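Local coordinates for sister chromatid cohesion protein (Chaetomium thermophilum, PDB 5T8V) that probably helps load cohesin onto chromatin, this chain being the largely helical C-terminal HEAT-repeat fragment of the longer loader, at residues S208-A212 and Q263-L267; M258-C262 and A308-L313; F973-S977 and V1028-A1032. All blocks are in the same frame, centred on the assembly; numbering follows the deposited sequence.

Contact 1. Residues S208-A212 and Q263-L267; sequences SELIA and QIFLL
Two helical segments, 208-212 near the C-terminal end of helix 190-213 and 263-267 of helix 247-267, run side by side in the same direction, their axes 10.1 Å apart at closest approach and only 10° from parallel. The CA atoms pair Ser208 with Gln263 at 6.6 Å, Ile211 with Ile264 at 7.7 Å and Ala212 with Leu267 at 7.2 Å. Both backbones are helical; Leu267 N bonds Gln263 O at 3.0 Å. The main bump is Ile211, whose CA-to-CB bond points across the interface. With chi1 at p and chi2 at t it extends CD1 into a hollow on the other helix, 3.7 Å from Ile264 CG1 and 4.0 Å from Gln263 CB. A long branched side chain suits this place because it spans the gap between the two backbones. Leu224 touches both isoleucines and extends the apolar packing from helix 218-232. From the facing helix, Leu267 fills the space beside Ala212: its CD1 lies 4.2 Å from Ala212 CB and 4.5 Å from Ile211 CG1. Alanine's small methyl leaves room for that branch at the exposed end of the seam. Gln263 turns its aliphatic stem to Ile211 CD1, and a flexible polar residue suits this partly exposed place. Only 245 Å² is buried in all. Such shallow, same-direction packing is consistent with equivalent helices of successive repeats, as in the stacked helical pairs of a HEAT-repeat solenoid.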
loop_
_atom_site.group_PDB
_atom_site.type_symbol
_atom_site.label_atom_id
_atom_site.label_comp_id
_atom_site.label_asym_id
_atom_site.label_seq_id
_atom_site.Cartn_x
_atom_site.Cartn_y
_atom_site.Cartn_z
ATOM N N SER A 208 -2.812 -38.558 38.746
ATOM C CA SER A 208 -3.186 -38.586 37.335
ATOM C C SER A 208 -3.514 -40.000 36.889
ATOM O O SER A 208 -4.507 -40.226 36.186
ATOM C CB SER A 208 -2.061 -38.011 36.473
ATOM O OG SER A 208 -1.954 -36.610 36.640
ATOM N N GLU A 209 -2.693 -40.971 37.291
ATOM C CA GLU A 209 -3.000 -42.363 36.980
ATOM C C GLU A 209 -4.272 -42.818 37.687
ATOM O O GLU A 209 -5.109 -43.503 37.089
ATOM C CB GLU A 209 -1.821 -43.255 37.369
ATOM C CG GLU A 209 -2.040 -44.736 37.109
ATOM C CD GLU A 209 -0.845 -45.577 37.506
ATOM O OE1 GLU A 209 0.257 -45.007 37.666
ATOM O OE2 GLU A 209 -1.010 -46.805 37.665
ATOM N N LEU A 210 -4.438 -42.437 38.956
ATOM C CA LEU A 210 -5.586 -42.883 39.737
ATOM C C LEU A 210 -6.896 -42.564 39.034
ATOM O O LEU A 210 -7.726 -43.452 38.805
ATOM C CB LEU A 210 -5.570 -42.231 41.122
ATOM C CG LEU A 210 -6.787 -42.543 42.010
ATOM C CD1 LEU A 210 -6.641 -43.906 42.667
ATOM C CD2 LEU A 210 -6.998 -41.460 43.046
ATOM N N ILE A 211 -7.111 -41.290 38.697
ATOM C CA ILE A 211 -8.421 -40.882 38.205
ATOM C C ILE A 211 -8.826 -41.603 36.924
ATOM O O ILE A 211 -9.995 -41.538 36.534
ATOM C CB ILE A 211 -8.471 -39.352 37.998
ATOM C CG1 ILE A 211 -7.388 -38.899 37.014
ATOM C CG2 ILE A 211 -8.327 -38.644 39.340
ATOM C CD1 ILE A 211 -7.451 -37.421 36.676
ATOM N N ALA A 212 -7.898 -42.300 36.267
ATOM C CA ALA A 212 -8.219 -43.048 35.059
ATOM C C ALA A 212 -8.660 -44.476 35.332
ATOM O O ALA A 212 -9.276 -45.093 34.455
ATOM C CB ALA A 212 -7.012 -43.087 34.121
ATOM N N GLN A 263 -5.623 -35.338 31.525
ATOM C CA GLN A 263 -6.386 -36.486 32.000
ATOM C C GLN A 263 -7.786 -36.073 32.435
ATOM O O GLN A 263 -8.781 -36.644 31.978
ATOM C CB GLN A 263 -5.638 -37.168 33.141
ATOM C CG GLN A 263 -4.747 -38.289 32.666
ATOM C CD GLN A 263 -5.515 -39.573 32.464
ATOM O OE1 GLN A 263 -5.851 -40.254 33.428
ATOM N NE2 GLN A 263 -5.805 -39.908 31.213
ATOM N N ILE A 264 -7.883 -35.077 33.319
ATOM C CA ILE A 264 -9.196 -34.596 33.743
ATOM C C ILE A 264 -10.022 -34.180 32.531
ATOM O O ILE A 264 -11.215 -34.496 32.430
ATOM C CB ILE A 264 -9.039 -33.438 34.748
ATOM C CG1 ILE A 264 -8.279 -33.914 35.989
ATOM C CG2 ILE A 264 -10.407 -32.871 35.135
ATOM C CD1 ILE A 264 -7.938 -32.807 36.974
ATOM N N PHE A 265 -9.396 -33.469 31.592
ATOM C CA PHE A 265 -10.091 -33.001 30.398
ATOM C C PHE A 265 -10.622 -34.160 29.567
ATOM O O PHE A 265 -11.687 -34.047 28.950
ATOM C CB PHE A 265 -9.139 -32.137 29.570
ATOM C CG PHE A 265 -9.748 -31.573 28.318
ATOM C CD1 PHE A 265 -9.727 -32.293 27.135
ATOM C CD2 PHE A 265 -10.316 -30.311 28.317
ATOM C CE1 PHE A 265 -10.275 -31.774 25.982
ATOM C CE2 PHE A 265 -10.866 -29.786 27.163
ATOM C CZ PHE A 265 -10.845 -30.519 25.995
ATOM N N LEU A 266 -9.901 -35.280 29.542
ATOM C CA LEU A 266 -10.274 -36.397 28.685
ATOM C C LEU A 266 -11.395 -37.233 29.294
ATOM O O LEU A 266 -12.337 -37.614 28.592
ATOM C CB LEU A 266 -9.042 -37.259 28.414
ATOM C CG LEU A 266 -9.211 -38.559 27.627
ATOM C CD1 LEU A 266 -7.932 -38.853 26.874
ATOM C CD2 LEU A 266 -9.548 -39.731 28.547
ATOM N N LEU A 267 -11.315 -37.526 30.589
ATOM C CA LEU A 267 -12.262 -38.424 31.237
ATOM C C LEU A 267 -13.578 -37.750 31.611
ATOM O O LEU A 267 -14.423 -38.395 32.240
ATOM C CB LEU A 267 -11.626 -39.036 32.489
ATOM C CG LEU A 267 -10.517 -40.056 32.228
ATOM C CD1 LEU A 267 -9.276 -39.719 33.037
ATOM C CD2 LEU A 267 -10.995 -41.462 32.547
#

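Contact 2. Residues M258-C262 and A308-L313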
loop_
_atom_site.group_PDB
_atom_site.type_symbol
_atom_site.label_atom_id
_atom_site.label_comp_id
_atom_site.label_asym_id
_atom_site.label_seq_id
_atom_site.Cartn_x
_atom_site.Cartn_y
_atom_site.Cartn_z
ATOM N N MET A 258 0.517 -30.527 33.344
ATOM C CA MET A 258 -0.109 -30.637 32.029
ATOM C C MET A 258 -0.732 -32.015 31.832
ATOM O O MET A 258 -1.874 -32.134 31.370
ATOM C CB MET A 258 0.918 -30.348 30.938
ATOM C CG MET A 258 1.357 -28.898 30.898
ATOM S SD MET A 258 2.540 -28.566 29.586
ATOM C CE MET A 258 2.749 -26.797 29.765
ATOM N N ASP A 259 0.005 -33.071 32.181
ATOM C CA ASP A 259 -0.546 -34.420 32.080
ATOM C C ASP A 259 -1.837 -34.542 32.877
ATOM O O ASP A 259 -2.833 -35.093 32.391
ATOM C CB ASP A 259 0.481 -35.444 32.564
ATOM C CG ASP A 259 1.655 -35.585 31.617
ATOM O OD1 ASP A 259 1.706 -34.835 30.619
ATOM O OD2 ASP A 259 2.529 -36.439 31.873
ATOM N N MET A 260 -1.843 -34.022 34.105
ATOM C CA MET A 260 -3.028 -34.139 34.951
ATOM C C MET A 260 -4.221 -33.425 34.326
ATOM O O MET A 260 -5.333 -33.969 34.287
ATOM C CB MET A 260 -2.727 -33.576 36.340
ATOM C CG MET A 260 -3.808 -33.865 37.368
ATOM S SD MET A 260 -3.385 -33.281 39.019
ATOM C CE MET A 260 -2.033 -34.374 39.441
ATOM N N ILE A 261 -4.010 -32.205 33.826
ATOM C CA ILE A 261 -5.113 -31.451 33.237
ATOM C C ILE A 261 -5.630 -32.150 31.987
ATOM O O ILE A 261 -6.837 -32.169 31.731
ATOM C CB ILE A 261 -4.683 -30.005 32.933
ATOM C CG1 ILE A 261 -4.307 -29.281 34.228
ATOM C CG2 ILE A 261 -5.815 -29.259 32.218
ATOM C CD1 ILE A 261 -3.734 -27.890 34.020
ATOM N N CYS A 262 -4.732 -32.712 31.176
ATOM C CA CYS A 262 -5.180 -33.474 30.015
ATOM C C CYS A 262 -6.017 -34.672 30.439
ATOM O O CYS A 262 -7.020 -35.003 29.793
ATOM C CB CYS A 262 -3.982 -33.929 29.185
ATOM S SG CYS A 262 -3.173 -32.589 28.307
ATOM N N ALA A 308 1.055 -24.593 25.008
ATOM C CA ALA A 308 1.328 -26.024 24.930
ATOM C C ALA A 308 0.182 -26.834 25.519
ATOM O O ALA A 308 -0.211 -27.866 24.959
ATOM C CB ALA A 308 2.635 -26.346 25.651
ATOM N N LEU A 309 -0.371 -26.386 26.648
ATOM C CA LEU A 309 -1.462 -27.130 27.269
ATOM C C LEU A 309 -2.710 -27.094 26.400
ATOM O O LEU A 309 -3.343 -28.126 26.169
ATOM C CB LEU A 309 -1.766 -26.579 28.663
ATOM C CG LEU A 309 -2.981 -27.228 29.340
ATOM C CD1 LEU A 309 -2.762 -28.725 29.525
ATOM C CD2 LEU A 309 -3.281 -26.565 30.665
ATOM N N ILE A 310 -3.091 -25.908 25.923
ATOM C CA ILE A 310 -4.247 -25.789 25.034
ATOM C C ILE A 310 -4.125 -26.777 23.882
ATOM O O ILE A 310 -5.022 -27.595 23.634
ATOM C CB ILE A 310 -4.376 -24.342 24.525
ATOM C CG1 ILE A 310 -4.781 -23.401 25.665
ATOM C CG2 ILE A 310 -5.366 -24.251 23.361
ATOM C CD1 ILE A 310 -6.201 -23.597 26.182
ATOM N N MET A 311 -3.000 -26.721 23.167
ATOM C CA MET A 311 -2.823 -27.609 22.025
ATOM C C MET A 311 -2.904 -29.069 22.452
ATOM O O MET A 311 -3.566 -29.879 21.791
ATOM C CB MET A 311 -1.494 -27.309 21.337
ATOM C CG MET A 311 -1.384 -25.865 20.870
ATOM S SD MET A 311 0.227 -25.467 20.186
ATOM C CE MET A 311 0.109 -26.338 18.650
ATOM N N ARG A 312 -2.264 -29.418 23.570
ATOM C CA ARG A 312 -2.345 -30.786 24.073
ATOM C C ARG A 312 -3.793 -31.213 24.281
ATOM O O ARG A 312 -4.188 -32.318 23.892
ATOM C CB ARG A 312 -1.561 -30.915 25.378
ATOM C CG ARG A 312 -0.063 -31.054 25.188
ATOM C CD ARG A 312 0.600 -31.603 26.441
ATOM N NE ARG A 312 0.121 -32.941 26.770
ATOM C CZ ARG A 312 0.517 -33.634 27.832
ATOM N NH1 ARG A 312 1.401 -33.118 28.675
ATOM N NH2 ARG A 312 0.026 -34.847 28.051
ATOM N N LEU A 313 -4.599 -30.349 24.902
ATOM C CA LEU A 313 -6.014 -30.653 25.082
ATOM C C LEU A 313 -6.698 -30.870 23.742
ATOM O O LEU A 313 -7.579 -31.730 23.617
ATOM C CB LEU A 313 -6.706 -29.526 25.851
ATOM C CG LEU A 313 -6.225 -29.240 27.275
ATOM C CD1 LEU A 313 -7.113 -28.187 27.922
ATOM C CD2 LEU A 313 -6.197 -30.503 28.113
#
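Arg312 and Asp259 make the one salt bridge between the two segments. Arg312 NH1 donates to Asp259 OD1 at 2.6 Å, with an angle of 159°, and Arg312 NH2 adds a weak bond to the same Asp259 OD1 at 3.1 Å. The arginine is buried, so the carboxylate offsets its charge, and Trp421, in a loop, touches its side chain. Cys262 SG and Met258 O lie over one face of the guanidinium, with Cys262 SG 3.7 Å from Arg312 NE. Main-chain groups are paired within their own helices: Cys262 N bonds Met258 O at 2.9 Å, and Leu313 N bonds Leu309 O at 2.9 Å. Such helices, running the same way and crossing at -36°, are consistent with neighbouring repeats of a HEAT-type solenoid. Apolar residues need no polar partner and fill the remaining seam: Ile261 CD1 meets Leu309 CD2 at 3.6 Å, and Cys262 SG, compact enough to rest against two leucines, lies 4.1 Å from Leu309 CD1 and 3.7 Å from Leu313 CD2. Leu313 O accepts a hydrogen bond from Thr316 OG1.

Contact 3. Residues F973-S977 and V1028-A1032; sequences FDRYS and VRKPA
Helical segment 1028-1032 of helix 1026-1042 lies alongside 973-977 of helix 969-986, the axes 8.9 Å apart and 13° from parallel; Ser977 N bonds Phe973 O at 2.9 Å. Val1028 comes first: its CG1 sits 3.6 Å from Phe973 CE2, and Val1028 O faces the ring's edge, 3.3 Å from Phe973 CE2. Val1028 O also accepts the backbone hydrogen bond of Ala1032 N, at 3.3 Å. Three residues on, Pro1031 is the centre of the contact. Lacking an N-H, it kinks the helix, while its compact ring lets the backbones close in: its CA is 5.4 Å from that of Asp974. Pro1031 CG lies 3.8 Å from Phe973 CE2, and Pro1031 CB 3.3 Å from Asp974 OD2. Ser977, its chi1 at p, places OG 3.2 Å from Pro1031 O, a small polar residue where the backbones come close. Last, Ala1032, its CA 6.0 Å from that of Ser977, sets its small methyl CB 3.8 Å from Phe973 CZ. Phe973 points its CA-to-CB bond toward this helix, and a t chi1 carries its ring to all three partners. Close parallel packing of this kind is consistent with successive repeats of a HEAT-repeat solenoid.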
loop_
_atom_site.group_PDB
_atom_site.type_symbol
_atom_site.label_atom_id
_atom_site.label_comp_id
_atom_site.label_asym_id
_atom_site.label_seq_id
_atom_site.Cartn_x
_atom_site.Cartn_y
_atom_site.Cartn_z
ATOM N N PHE A 973 6.995 38.298 -54.620
ATOM C CA PHE A 973 6.721 39.327 -53.622
ATOM C C PHE A 973 6.728 38.748 -52.216
ATOM O O PHE A 973 7.211 39.390 -51.277
ATOM C CB PHE A 973 5.380 40.000 -53.887
ATOM C CG PHE A 973 4.867 40.760 -52.704
ATOM C CD1 PHE A 973 5.409 41.988 -52.373
ATOM C CD2 PHE A 973 3.870 40.234 -51.902
ATOM C CE1 PHE A 973 4.960 42.684 -51.276
ATOM C CE2 PHE A 973 3.411 40.929 -50.799
ATOM C CZ PHE A 973 3.955 42.158 -50.488
ATOM N N ASP A 974 6.165 37.552 -52.040
ATOM C CA ASP A 974 6.213 36.910 -50.733
ATOM C C ASP A 974 7.645 36.842 -50.225
ATOM O O ASP A 974 7.920 37.154 -49.060
ATOM C CB ASP A 974 5.604 35.510 -50.806
ATOM C CG ASP A 974 5.580 34.812 -49.459
ATOM O OD1 ASP A 974 6.635 34.292 -49.040
ATOM O OD2 ASP A 974 4.507 34.781 -48.820
ATOM N N ARG A 975 8.580 36.457 -51.097
ATOM C CA ARG A 975 9.966 36.343 -50.662
ATOM C C ARG A 975 10.586 37.712 -50.405
ATOM O O ARG A 975 11.313 37.893 -49.424
ATOM C CB ARG A 975 10.784 35.568 -51.695
ATOM C CG ARG A 975 12.075 34.998 -51.139
ATOM C CD ARG A 975 11.798 33.886 -50.132
ATOM N NE ARG A 975 12.989 33.493 -49.394
ATOM C CZ ARG A 975 12.982 32.631 -48.384
ATOM N NH1 ARG A 975 11.845 32.070 -47.989
ATOM N NH2 ARG A 975 14.113 32.330 -47.764
ATOM N N TYR A 976 10.319 38.687 -51.275
ATOM C CA TYR A 976 10.835 40.035 -51.054
ATOM C C TYR A 976 10.394 40.566 -49.695
ATOM O O TYR A 976 11.223 40.943 -48.856
ATOM C CB TYR A 976 10.362 40.968 -52.172
ATOM C CG TYR A 976 10.974 40.698 -53.533
ATOM C CD1 TYR A 976 12.301 40.306 -53.661
ATOM C CD2 TYR A 976 10.222 40.845 -54.693
ATOM C CE1 TYR A 976 12.860 40.065 -54.901
ATOM C CE2 TYR A 976 10.773 40.606 -55.937
ATOM C CZ TYR A 976 12.092 40.217 -56.036
ATOM O OH TYR A 976 12.644 39.978 -57.273
ATOM N N SER A 977 9.080 40.599 -49.462
ATOM C CA SER A 977 8.554 41.098 -48.198
ATOM C C SER A 977 9.066 40.287 -47.019
ATOM O O SER A 977 9.274 40.839 -45.933
ATOM C CB SER A 977 7.028 41.072 -48.222
ATOM O OG SER A 977 6.547 39.743 -48.141
ATOM N N VAL A 1028 -1.046 38.066 -51.255
ATOM C CA VAL A 1028 -0.237 39.280 -51.198
ATOM C C VAL A 1028 -0.425 40.007 -49.874
ATOM O O VAL A 1028 0.544 40.437 -49.248
ATOM C CB VAL A 1028 -0.574 40.197 -52.394
ATOM C CG1 VAL A 1028 0.138 41.541 -52.273
ATOM C CG2 VAL A 1028 -0.198 39.513 -53.700
ATOM N N ARG A 1029 -1.676 40.156 -49.432
ATOM C CA ARG A 1029 -1.934 40.835 -48.168
ATOM C C ARG A 1029 -1.279 40.112 -47.001
ATOM O O ARG A 1029 -0.883 40.755 -46.021
ATOM C CB ARG A 1029 -3.440 40.953 -47.931
ATOM C CG ARG A 1029 -4.158 41.886 -48.891
ATOM C CD ARG A 1029 -5.643 41.950 -48.577
ATOM N NE ARG A 1029 -5.902 42.595 -47.292
ATOM C CZ ARG A 1029 -7.078 42.588 -46.671
ATOM N NH1 ARG A 1029 -8.117 41.960 -47.209
ATOM N NH2 ARG A 1029 -7.217 43.204 -45.505
ATOM N N LYS A 1030 -1.154 38.779 -47.077
ATOM C CA LYS A 1030 -0.570 38.045 -45.953
ATOM C C LYS A 1030 0.901 38.390 -45.771
ATOM O O LYS A 1030 1.262 38.963 -44.728
ATOM C CB LYS A 1030 -0.798 36.541 -46.128
ATOM C CG LYS A 1030 -0.122 35.704 -45.049
ATOM C CD LYS A 1030 -0.272 34.214 -45.290
ATOM C CE LYS A 1030 0.543 33.412 -44.286
ATOM N NZ LYS A 1030 2.001 33.724 -44.363
ATOM N N PRO A 1031 1.795 38.091 -46.717
ATOM C CA PRO A 1031 3.221 38.364 -46.480
ATOM C C PRO A 1031 3.538 39.837 -46.303
ATOM O O PRO A 1031 4.574 40.166 -45.710
ATOM C CB PRO A 1031 3.902 37.785 -47.727
ATOM C CG PRO A 1031 2.851 37.801 -48.774
ATOM C CD PRO A 1031 1.562 37.541 -48.065
ATOM N N ALA A 1032 2.683 40.736 -46.796
ATOM C CA ALA A 1032 2.878 42.161 -46.545
ATOM C C ALA A 1032 2.670 42.484 -45.071
ATOM O O ALA A 1032 3.533 43.096 -44.426
ATOM C CB ALA A 1032 1.924 42.982 -47.413
#

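How the contacts relate
From the N terminus, contact 1 is the first to begin, with helix 190-213, and closes a loop of 50 residues, mostly helical, when helix 247-267 arrives. Contact 2 opens on that same helix, a turn earlier at 258-262, and closes at helix 305-315, so the two contacts cross along the chain. Helices 190-213, 247-267 and 305-315 are thus tied side by side, with 218-232 and 272-282 intervening in sequence; the contacts' centres are 12 Å apart, and Ser208 OG touches Met260 CB at 3.1 Å. Contact 3 follows in series, beyond the chain's centre, its own centre about 104 Å from that of contact 2, and joins helices 969-986 and 1026-1042 in a distant part of the solenoid.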